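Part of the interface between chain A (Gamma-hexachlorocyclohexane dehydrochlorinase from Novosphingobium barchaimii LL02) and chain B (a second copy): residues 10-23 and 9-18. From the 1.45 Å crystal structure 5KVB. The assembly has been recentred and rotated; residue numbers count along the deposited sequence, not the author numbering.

Chain A (10-23) DLDRLASRAAIQDL
Chain B (9-18) SDLDRLASRA

A contact between two helices is well made when its apolar side chains fill space and each buried charge finds a partner, and the pairing of two copies of gamma-hexachlorocyclohexane dehydrochlorinase illustrates both halves of the rule. Residues 10-23 of chain A form continuous helix, as do residues 10-18 of chain B, with phi/psi near -62/-43; from Leu14(A) N and Arg13(B) N onward, each backbone N donates a hydrogen bond to the O four residues earlier. The axes approach to 10.4 Å and their N-to-C directions differ by 51°. The register is set by Leu11(A) CA, 7.1 Å from Leu11(B) CA, and by Ala15(A) CA, 7.0 Å from Asp10(B) CA. Together the stretches bury 406 Å².

The apolar part is a knob in a hole. Leu14(B), chi1 m and chi2 t, has a CA-to-CB bond that points toward chain A, and its side chain sits among Leu11(A), Leu14(A), Ala15(A) and Ala18(A). Leu14(B) CD1 lies 3.9 Å from Leu11(A) CD1 and 3.9 Å from Leu14(A) CB, while Leu14(B) CD2 comes within 3.8 Å of Ala18(A) CB. Leu14(A) has the same rotamer, but its CA-to-CB bond runs sideways, so the two copies of this residue play unequal parts here. Leu11(A), chi1 t and chi2 p, also starts out sideways, yet its end comes nearer: Leu11(A) CD1 stands 4.4 Å from Leu11(B) CB.

Polar pairing is clearest at Arg17(B), which is buried and whose CA-to-CB bond points toward chain A; its rotamer is chi1 m, chi2 t, chi3 p and chi4 115°. Asp22(A), chi1 m and chi2 -13°, meets it with both carboxylate oxygens. Arg17(B) NH1 donates to Asp22(A) OD2 at 2.8 Å, and Arg17(B) NH2 donates to Asp22(A) OD1 at 3.0 Å, with N-H...acceptor angles of 159° and 155°. This is a two-pronged salt bridge, with OD2 near the guanidinium plane at its edge. Ala18(A) CB covers one face of the same group, 3.7 Å from Arg17(B) NH2, so charge pairing at the edge coexists with apolar packing over the face. Arg17(B) NH2 also gives a weak hydrogen bond to water 2 at 3.0 Å; that water in turn donates to Gln21(A) OE1 at 2.8 Å, linking the helices a second time.

Arg13(B), chi1 t, chi2 t, chi3 p and chi4 87°, is satisfied differently. Arg13(B) NH2 donates to Asp10(B) OD1 at 3.3 Å, a salt bridge within its own helix, and to the oxygen of water 1 at 2.8 Å. Water 1 donates to Ala15(A) O at 2.8 Å, a carbonyl that already accepts from Ala19(A) N at 3.0 Å. The polar link from Arg13(B) to Ala15(A) O is thus water-mediated, while Arg13(B) NH2 also lies 4.4 Å from Ala15(A) CB. The intrahelical pair recurs in chain A, where Arg13(A) NH2 reaches Asp10(A) OD1 at 3.3 Å, out of reach of residues 9-18 of chain B. Ser9(B) OG, with Ser9(B) chi1 p, accepts from Asp12(B) N at 3.0 Å.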

# COMPACT_ATOMS: atom_id res chain seq x y z
N ASP A 10 20.80 -7.95 13.43
CA ASP A 10 19.86 -7.96 12.31
C ASP A 10 18.51 -8.51 12.75
O ASP A 10 17.48 -7.96 12.37
CB ASP A 10 20.41 -8.78 11.13
CG ASP A 10 21.25 -7.94 10.17
OD1 ASP A 10 21.32 -6.71 10.34
OD2 ASP A 10 21.83 -8.53 9.23
N LEU A 11 18.51 -9.57 13.54
CA LEU A 11 17.27 -10.20 13.98
C LEU A 11 16.45 -9.21 14.80
O LEU A 11 15.26 -9.02 14.54
CB LEU A 11 17.55 -11.48 14.78
CG LEU A 11 16.29 -12.22 15.24
CD1 LEU A 11 15.37 -12.57 14.06
CD2 LEU A 11 16.66 -13.48 16.03
N ASP A 12 17.07 -8.56 15.78
CA ASP A 12 16.35 -7.57 16.58
C ASP A 12 15.80 -6.43 15.73
O ASP A 12 14.68 -5.96 15.94
CB ASP A 12 17.26 -7.00 17.67
CG ASP A 12 16.54 -5.97 18.54
OD1 ASP A 12 15.50 -6.32 19.13
OD2 ASP A 12 17.01 -4.82 18.59
N ARG A 13 16.60 -5.95 14.78
CA ARG A 13 16.18 -4.87 13.91
C ARG A 13 14.95 -5.27 13.08
O ARG A 13 13.99 -4.49 12.95
CB ARG A 13 17.33 -4.44 13.00
CG ARG A 13 17.07 -3.18 12.20
CD ARG A 13 18.32 -2.71 11.46
NE ARG A 13 18.87 -3.77 10.62
CZ ARG A 13 18.49 -4.02 9.37
NH1 ARG A 13 17.56 -3.27 8.80
NH2 ARG A 13 19.05 -5.01 8.69
N LEU A 14 14.98 -6.48 12.53
CA LEU A 14 13.85 -6.95 11.73
C LEU A 14 12.61 -7.16 12.59
O LEU A 14 11.50 -6.81 12.19
CB LEU A 14 14.23 -8.23 10.99
CG LEU A 14 15.30 -8.05 9.91
CD1 LEU A 14 15.79 -9.41 9.42
CD2 LEU A 14 14.75 -7.24 8.74
N ALA A 15 12.78 -7.70 13.80
CA ALA A 15 11.64 -7.89 14.70
C ALA A 15 11.04 -6.55 15.12
O ALA A 15 9.81 -6.40 15.18
CB ALA A 15 12.07 -8.71 15.92
N SER A 16 11.90 -5.56 15.35
CA SER A 16 11.44 -4.22 15.71
C SER A 16 10.65 -3.58 14.57
O SER A 16 9.56 -3.04 14.79
CB SER A 16 12.61 -3.32 16.11
OG SER A 16 13.22 -3.77 17.32
N ARG A 17 11.18 -3.67 13.35
CA ARG A 17 10.47 -3.14 12.19
C ARG A 17 9.10 -3.79 12.03
O ARG A 17 8.12 -3.10 11.74
CB ARG A 17 11.31 -3.33 10.91
CG ARG A 17 12.54 -2.42 10.83
CD ARG A 17 13.51 -2.81 9.71
NE ARG A 17 12.88 -2.85 8.39
CZ ARG A 17 13.18 -2.04 7.37
NH1 ARG A 17 14.09 -1.08 7.51
NH2 ARG A 17 12.56 -2.21 6.20
N ALA A 18 9.00 -5.11 12.23
CA ALA A 18 7.71 -5.78 12.11
C ALA A 18 6.72 -5.31 13.17
O ALA A 18 5.54 -5.06 12.87
CB ALA A 18 7.91 -7.30 12.19
N ALA A 19 7.19 -5.16 14.40
CA ALA A 19 6.32 -4.68 15.48
C ALA A 19 5.81 -3.27 15.15
O ALA A 19 4.63 -2.97 15.37
CB ALA A 19 7.06 -4.70 16.80
N ILE A 20 6.68 -2.42 14.61
CA ILE A 20 6.31 -1.03 14.35
C ILE A 20 5.37 -0.95 13.15
O ILE A 20 4.39 -0.20 13.17
CB ILE A 20 7.57 -0.17 14.18
CG1 ILE A 20 8.30 -0.06 15.54
CG2 ILE A 20 7.23 1.21 13.62
CD1 ILE A 20 9.72 0.47 15.42
N GLN A 21 5.63 -1.75 12.11
CA GLN A 21 4.71 -1.83 10.97
C GLN A 21 3.30 -2.26 11.42
O GLN A 21 2.30 -1.69 10.98
CB GLN A 21 5.29 -2.77 9.90
CG GLN A 21 6.55 -2.20 9.23
CD GLN A 21 7.47 -3.28 8.66
OE1 GLN A 21 7.19 -4.48 8.75
NE2 GLN A 21 8.59 -2.86 8.08
N ASP A 22 3.21 -3.20 12.36
CA ASP A 22 1.93 -3.60 12.94
C ASP A 22 1.27 -2.47 13.76
O ASP A 22 0.05 -2.27 13.66
CB ASP A 22 2.08 -4.86 13.82
CG ASP A 22 2.33 -6.14 13.03
OD1 ASP A 22 2.16 -6.16 11.80
OD2 ASP A 22 2.70 -7.15 13.68
N LEU A 23 2.04 -1.73 14.55
CA LEU A 23 1.48 -0.59 15.30
C LEU A 23 0.82 0.40 14.35
O LEU A 23 -0.30 0.88 14.59
CB LEU A 23 2.57 0.14 16.10
CG LEU A 23 3.16 -0.62 17.29
CD1 LEU A 23 4.41 0.09 17.78
CD2 LEU A 23 2.14 -0.73 18.44
N SER B 9 10.09 -19.12 17.53
CA SER B 9 11.29 -18.29 17.40
C SER B 9 11.00 -17.06 16.55
O SER B 9 10.15 -17.10 15.65
CB SER B 9 12.45 -19.10 16.80
OG SER B 9 12.49 -19.05 15.38
N ASP B 10 11.70 -15.97 16.86
CA ASP B 10 11.53 -14.73 16.11
C ASP B 10 11.82 -14.95 14.64
O ASP B 10 11.10 -14.45 13.78
CB ASP B 10 12.42 -13.61 16.67
CG ASP B 10 11.75 -12.81 17.78
OD1 ASP B 10 10.54 -13.04 18.04
OD2 ASP B 10 12.42 -11.94 18.38
N LEU B 11 12.88 -15.70 14.33
CA LEU B 11 13.27 -15.93 12.95
C LEU B 11 12.16 -16.66 12.20
O LEU B 11 11.76 -16.24 11.12
CB LEU B 11 14.59 -16.72 12.87
CG LEU B 11 15.10 -16.97 11.45
CD1 LEU B 11 15.27 -15.66 10.66
CD2 LEU B 11 16.41 -17.77 11.47
N ASP B 12 11.64 -17.74 12.78
CA ASP B 12 10.54 -18.47 12.14
C ASP B 12 9.31 -17.59 11.93
O ASP B 12 8.66 -17.66 10.89
CB ASP B 12 10.15 -19.70 12.96
CG ASP B 12 9.02 -20.49 12.32
OD1 ASP B 12 9.18 -20.91 11.16
OD2 ASP B 12 7.97 -20.65 12.97
N ARG B 13 8.98 -16.78 12.93
CA ARG B 13 7.83 -15.89 12.84
C ARG B 13 8.00 -14.88 11.70
O ARG B 13 7.05 -14.64 10.92
CB ARG B 13 7.61 -15.17 14.17
CG ARG B 13 6.32 -14.39 14.25
CD ARG B 13 6.08 -13.85 15.67
NE ARG B 13 7.22 -13.07 16.14
CZ ARG B 13 7.38 -11.76 15.91
NH1 ARG B 13 6.46 -11.09 15.22
NH2 ARG B 13 8.45 -11.14 16.38
N LEU B 14 9.19 -14.30 11.59
CA LEU B 14 9.44 -13.33 10.53
C LEU B 14 9.43 -14.01 9.15
O LEU B 14 8.88 -13.46 8.19
CB LEU B 14 10.76 -12.61 10.77
CG LEU B 14 10.77 -11.70 12.01
CD1 LEU B 14 12.19 -11.25 12.31
CD2 LEU B 14 9.87 -10.49 11.78
N ALA B 15 10.01 -15.20 9.05
CA ALA B 15 9.99 -15.92 7.78
C ALA B 15 8.56 -16.30 7.37
O ALA B 15 8.20 -16.19 6.19
CB ALA B 15 10.88 -17.17 7.87
N SER B 16 7.75 -16.69 8.34
CA SER B 16 6.35 -17.02 8.08
C SER B 16 5.57 -15.80 7.60
O SER B 16 4.84 -15.88 6.60
CB SER B 16 5.68 -17.61 9.32
OG SER B 16 6.25 -18.88 9.66
N ARG B 17 5.75 -14.67 8.28
CA ARG B 17 5.09 -13.44 7.85
C ARG B 17 5.48 -13.07 6.42
O ARG B 17 4.62 -12.66 5.64
CB ARG B 17 5.42 -12.28 8.81
CG ARG B 17 4.74 -12.42 10.19
CD ARG B 17 5.29 -11.44 11.22
NE ARG B 17 5.20 -10.04 10.80
CZ ARG B 17 4.46 -9.10 11.38
NH1 ARG B 17 3.68 -9.40 12.42
NH2 ARG B 17 4.50 -7.85 10.92
N ALA B 18 6.75 -13.20 6.06
CA ALA B 18 7.18 -12.88 4.70
C ALA B 18 6.54 -13.80 3.67
O ALA B 18 6.09 -13.35 2.61
CB ALA B 18 8.72 -12.93 4.61
O HOH W 1 8.03 -8.40 15.95
O HOH W 2 4.95 -6.10 8.50